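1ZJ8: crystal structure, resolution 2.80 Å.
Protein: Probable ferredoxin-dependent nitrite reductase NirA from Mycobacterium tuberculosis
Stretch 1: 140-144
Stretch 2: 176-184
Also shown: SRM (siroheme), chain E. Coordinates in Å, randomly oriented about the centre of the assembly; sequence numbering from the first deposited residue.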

# COMPACT_ATOMS: atom_id res chain seq x y z
N ASP A 140 -1.86 0.12 -3.51
CA ASP A 140 -2.52 0.77 -2.39
C ASP A 140 -1.53 1.56 -1.49
O ASP A 140 -1.83 1.83 -0.33
CB ASP A 140 -3.27 -0.29 -1.59
CG ASP A 140 -2.35 -1.23 -0.86
OD1 ASP A 140 -1.15 -0.95 -0.87
OD2 ASP A 140 -2.82 -2.23 -0.26
N ARG A 141 -0.36 1.91 -2.03
CA ARG A 141 0.55 2.89 -1.42
C ARG A 141 0.85 4.00 -2.43
O ARG A 141 1.90 4.61 -2.38
CB ARG A 141 1.88 2.26 -0.99
CG ARG A 141 1.87 1.41 0.27
CD ARG A 141 3.29 1.22 0.81
NE ARG A 141 3.79 2.40 1.56
CZ ARG A 141 3.40 2.74 2.80
NH1 ARG A 141 2.51 2.01 3.46
NH2 ARG A 141 3.91 3.81 3.39
N GLN A 142 -0.06 4.23 -3.38
CA GLN A 142 -0.04 5.37 -4.32
C GLN A 142 1.01 5.25 -5.45
O GLN A 142 1.25 6.22 -6.17
CB GLN A 142 0.06 6.72 -3.59
CG GLN A 142 -0.96 6.89 -2.45
CD GLN A 142 -0.88 8.25 -1.75
OE1 GLN A 142 -0.29 8.38 -0.66
NE2 GLN A 142 -1.49 9.28 -2.36
N ASN A 143 1.58 4.06 -5.61
CA ASN A 143 2.46 3.74 -6.75
C ASN A 143 1.76 3.07 -7.96
O ASN A 143 0.62 2.60 -7.87
CB ASN A 143 3.58 2.81 -6.26
CG ASN A 143 4.50 3.49 -5.26
OD1 ASN A 143 4.67 4.71 -5.29
ND2 ASN A 143 5.10 2.69 -4.36
N VAL A 144 2.45 3.06 -9.09
CA VAL A 144 2.11 2.15 -10.17
C VAL A 144 3.18 1.11 -10.25
O VAL A 144 4.34 1.37 -9.94
CB VAL A 144 2.06 2.81 -11.55
CG1 VAL A 144 0.79 3.58 -11.70
CG2 VAL A 144 3.26 3.69 -11.76
N PRO A 176 13.46 3.01 3.35
CA PRO A 176 12.13 3.68 3.31
C PRO A 176 11.39 3.60 1.98
O PRO A 176 11.92 3.96 0.92
CB PRO A 176 12.45 5.15 3.65
CG PRO A 176 13.83 5.13 4.26
CD PRO A 176 14.54 3.99 3.56
N ARG A 177 10.15 3.12 2.07
CA ARG A 177 9.29 2.98 0.90
C ARG A 177 8.62 4.33 0.67
O ARG A 177 8.88 5.27 1.40
CB ARG A 177 8.24 1.89 1.15
CG ARG A 177 8.82 0.53 1.58
CD ARG A 177 9.87 0.08 0.56
NE ARG A 177 10.37 -1.28 0.78
CZ ARG A 177 9.72 -2.39 0.45
NH1 ARG A 177 8.48 -2.36 -0.08
NH2 ARG A 177 10.30 -3.56 0.69
N VAL A 178 7.77 4.41 -0.36
CA VAL A 178 6.91 5.58 -0.58
C VAL A 178 6.41 6.22 0.72
O VAL A 178 5.94 5.56 1.62
CB VAL A 178 5.61 5.24 -1.37
CG1 VAL A 178 5.78 5.50 -2.83
CG2 VAL A 178 5.16 3.84 -1.10
N VAL A 179 6.47 7.54 0.77
CA VAL A 179 5.79 8.27 1.81
C VAL A 179 4.37 8.54 1.33
O VAL A 179 4.18 9.16 0.29
CB VAL A 179 6.46 9.63 2.06
CG1 VAL A 179 5.77 10.36 3.23
CG2 VAL A 179 7.97 9.48 2.28
N LEU A 180 3.38 8.10 2.11
CA LEU A 180 1.98 8.33 1.73
C LEU A 180 1.56 9.79 2.00
O LEU A 180 2.08 10.45 2.91
CB LEU A 180 1.05 7.33 2.44
CG LEU A 180 1.40 5.83 2.39
CD1 LEU A 180 0.32 4.99 3.10
CD2 LEU A 180 1.59 5.35 0.98
N GLY A 181 0.63 10.29 1.18
CA GLY A 181 0.03 11.61 1.40
C GLY A 181 -1.45 11.67 1.06
O GLY A 181 -1.94 10.87 0.26
N SER A 182 -2.17 12.62 1.66
CA SER A 182 -3.55 12.87 1.28
C SER A 182 -3.64 13.16 -0.20
O SER A 182 -2.97 14.08 -0.71
CB SER A 182 -4.14 14.07 2.02
OG SER A 182 -5.32 14.52 1.38
N PRO A 183 -4.47 12.38 -0.91
CA PRO A 183 -4.81 12.66 -2.30
C PRO A 183 -5.38 14.04 -2.53
O PRO A 183 -5.52 14.43 -3.68
CB PRO A 183 -5.91 11.63 -2.60
CG PRO A 183 -5.67 10.55 -1.70
CD PRO A 183 -5.12 11.15 -0.44
N LEU A 184 -5.78 14.74 -1.47
CA LEU A 184 -6.27 16.13 -1.58
C LEU A 184 -5.45 17.10 -0.76
O LEU A 184 -5.96 18.11 -0.28
CB LEU A 184 -7.75 16.21 -1.17
CG LEU A 184 -8.64 16.00 -2.39
CD1 LEU A 184 -8.97 14.52 -2.57
CD2 LEU A 184 -9.89 16.83 -2.25
FE SRM E . 3.71 -5.79 -0.30
CHA SRM E . 5.95 -8.35 -0.61
CHB SRM E . 2.59 -6.42 -3.40
CHC SRM E . 1.61 -3.32 -0.03
CHD SRM E . 3.22 -6.60 3.02
NA SRM E . 4.31 -6.99 -1.79
C1A SRM E . 5.33 -7.88 -1.78
C2A SRM E . 5.73 -8.34 -3.14
CMA SRM E . 6.92 -7.56 -3.61
CDA SRM E . 5.91 -9.83 -3.22
CEA SRM E . 7.29 -10.41 -3.24
O3A SRM E . 8.03 -10.23 -2.27
O4A SRM E . 7.70 -11.05 -4.22
C3A SRM E . 4.51 -7.98 -3.92
CAA SRM E . 4.78 -7.46 -5.29
CBA SRM E . 4.77 -8.70 -6.15
CCA SRM E . 4.27 -8.40 -7.52
O1A SRM E . 3.31 -7.61 -7.65
O2A SRM E . 4.85 -8.93 -8.50
C4A SRM E . 3.77 -7.07 -3.01
NB SRM E . 2.46 -4.93 -1.56
C1B SRM E . 2.12 -5.25 -2.81
C2B SRM E . 1.23 -4.25 -3.50
CMB SRM E . 1.56 -4.02 -4.95
CDB SRM E . -0.16 -4.77 -3.42
CEB SRM E . -1.25 -3.97 -4.04
O3B SRM E . -1.88 -4.36 -5.05
O4B SRM E . -1.50 -2.88 -3.53
C3B SRM E . 1.44 -3.06 -2.58
CAB SRM E . 2.64 -2.25 -3.01
CBB SRM E . 2.54 -0.83 -2.55
CCB SRM E . 3.84 -0.12 -2.79
O1B SRM E . 3.97 0.65 -3.73
O2B SRM E . 4.79 -0.27 -2.03
C4B SRM E . 1.85 -3.77 -1.32
NC SRM E . 2.56 -5.19 1.13
C1C SRM E . 1.88 -4.02 1.13
C2C SRM E . 1.17 -3.80 2.30
CDC SRM E . 0.11 -2.79 2.59
CEC SRM E . 0.45 -1.43 3.06
O3C SRM E . 1.64 -1.04 3.05
O4C SRM E . -0.50 -0.74 3.46
C3C SRM E . 1.62 -4.78 3.13
CAC SRM E . 1.08 -4.86 4.52
CBC SRM E . 1.45 -3.82 5.55
CCC SRM E . 2.83 -4.14 6.09
O1C SRM E . 3.86 -3.99 5.37
O2C SRM E . 2.89 -4.58 7.27
C4C SRM E . 2.50 -5.57 2.43
ND SRM E . 4.69 -6.96 1.02
C1D SRM E . 4.19 -7.26 2.23
C2D SRM E . 4.79 -8.44 2.70
CAD SRM E . 4.97 -8.74 4.17
CBD SRM E . 6.25 -8.33 4.83
CCD SRM E . 6.50 -8.46 6.31
O1D SRM E . 6.65 -7.40 6.95
O2D SRM E . 6.54 -9.59 6.87
C3D SRM E . 5.67 -8.85 1.71
CDD SRM E . 6.84 -9.77 1.92
CED SRM E . 8.13 -9.34 2.58
O3D SRM E . 8.38 -8.15 2.76
O4D SRM E . 8.97 -10.17 2.95
C4D SRM E . 5.60 -7.92 0.68

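Stretch 1 has no regular helix or strand, whereas stretch 2 runs as a weakly bonded strand over roughly 176-181 before passing into loop. The backbones stay well apart: the nearest CA atoms belong to Arg141 and Leu180, at 6.4 Å. That gap is bridged by side chains from stretch 1, and each of the three hydrogen bonds across the contact joins one of them to the backbone of stretch 2. The contact buries 394 Å², both sides summed.

Pro176, at the start of stretch 2, lies out of reach. Arg177 follows with its CA-to-CB bond toward stretch 1, but the end of its side chain leads away, leaving only a marginal approach of 4.5 Å between Arg177 CB and Arg141 NE.

At Val178 the contact becomes substantial. Its carbonyl accepts a hydrogen bond from Arg141, with NH2 of Arg141 3.2 Å from O of Val178 and an N-H...acceptor angle of 172°, so the bond is nearly linear. The oxygen lies near the guanidinium plane, where the N-H groups point. Val178 also directs its side chain toward stretch 1, and its CG2 sits 3.3 Å from NE of Arg141. Val179 turns its side chain away and makes no contact.

Leu180 covers one face of the Arg141 guanidinium, its CG 3.4 Å from NH2 of Arg141. The arrangement is economical: an apolar group packs on the flat face while the edge remains free for acceptors. One such acceptor is the siroheme, whose O3C lies 3.2 Å from NH1 of Arg141 in a hydrogen bond with an angle of 151°. Arg141 thus ties the strand to the cofactor.

Gly181 meets Gln142 through its backbone. Its N donates to OE1 of Gln142 at 2.8 Å and 163°, a short, well-aligned bond. The return bond, from NE2 of Gln142 to O of Gly181, spans 3.1 Å at 131° and is weak. The amide therefore uses both its acceptor and its donor on one residue, but unequally.

Beyond the strand, Ser182 points away from stretch 1; its OG instead accepts a hydrogen bond from N of Leu184 at 2.9 Å, linking residues within the loop. Pro183 adds a loose contact, its CG 4.4 Å from NE2 of Gln142, and Leu184 is out of reach.

Stretch 1 also holds siroheme through N of Asp140, which donates to O4B of the cofactor at 3.0 Å and 161°.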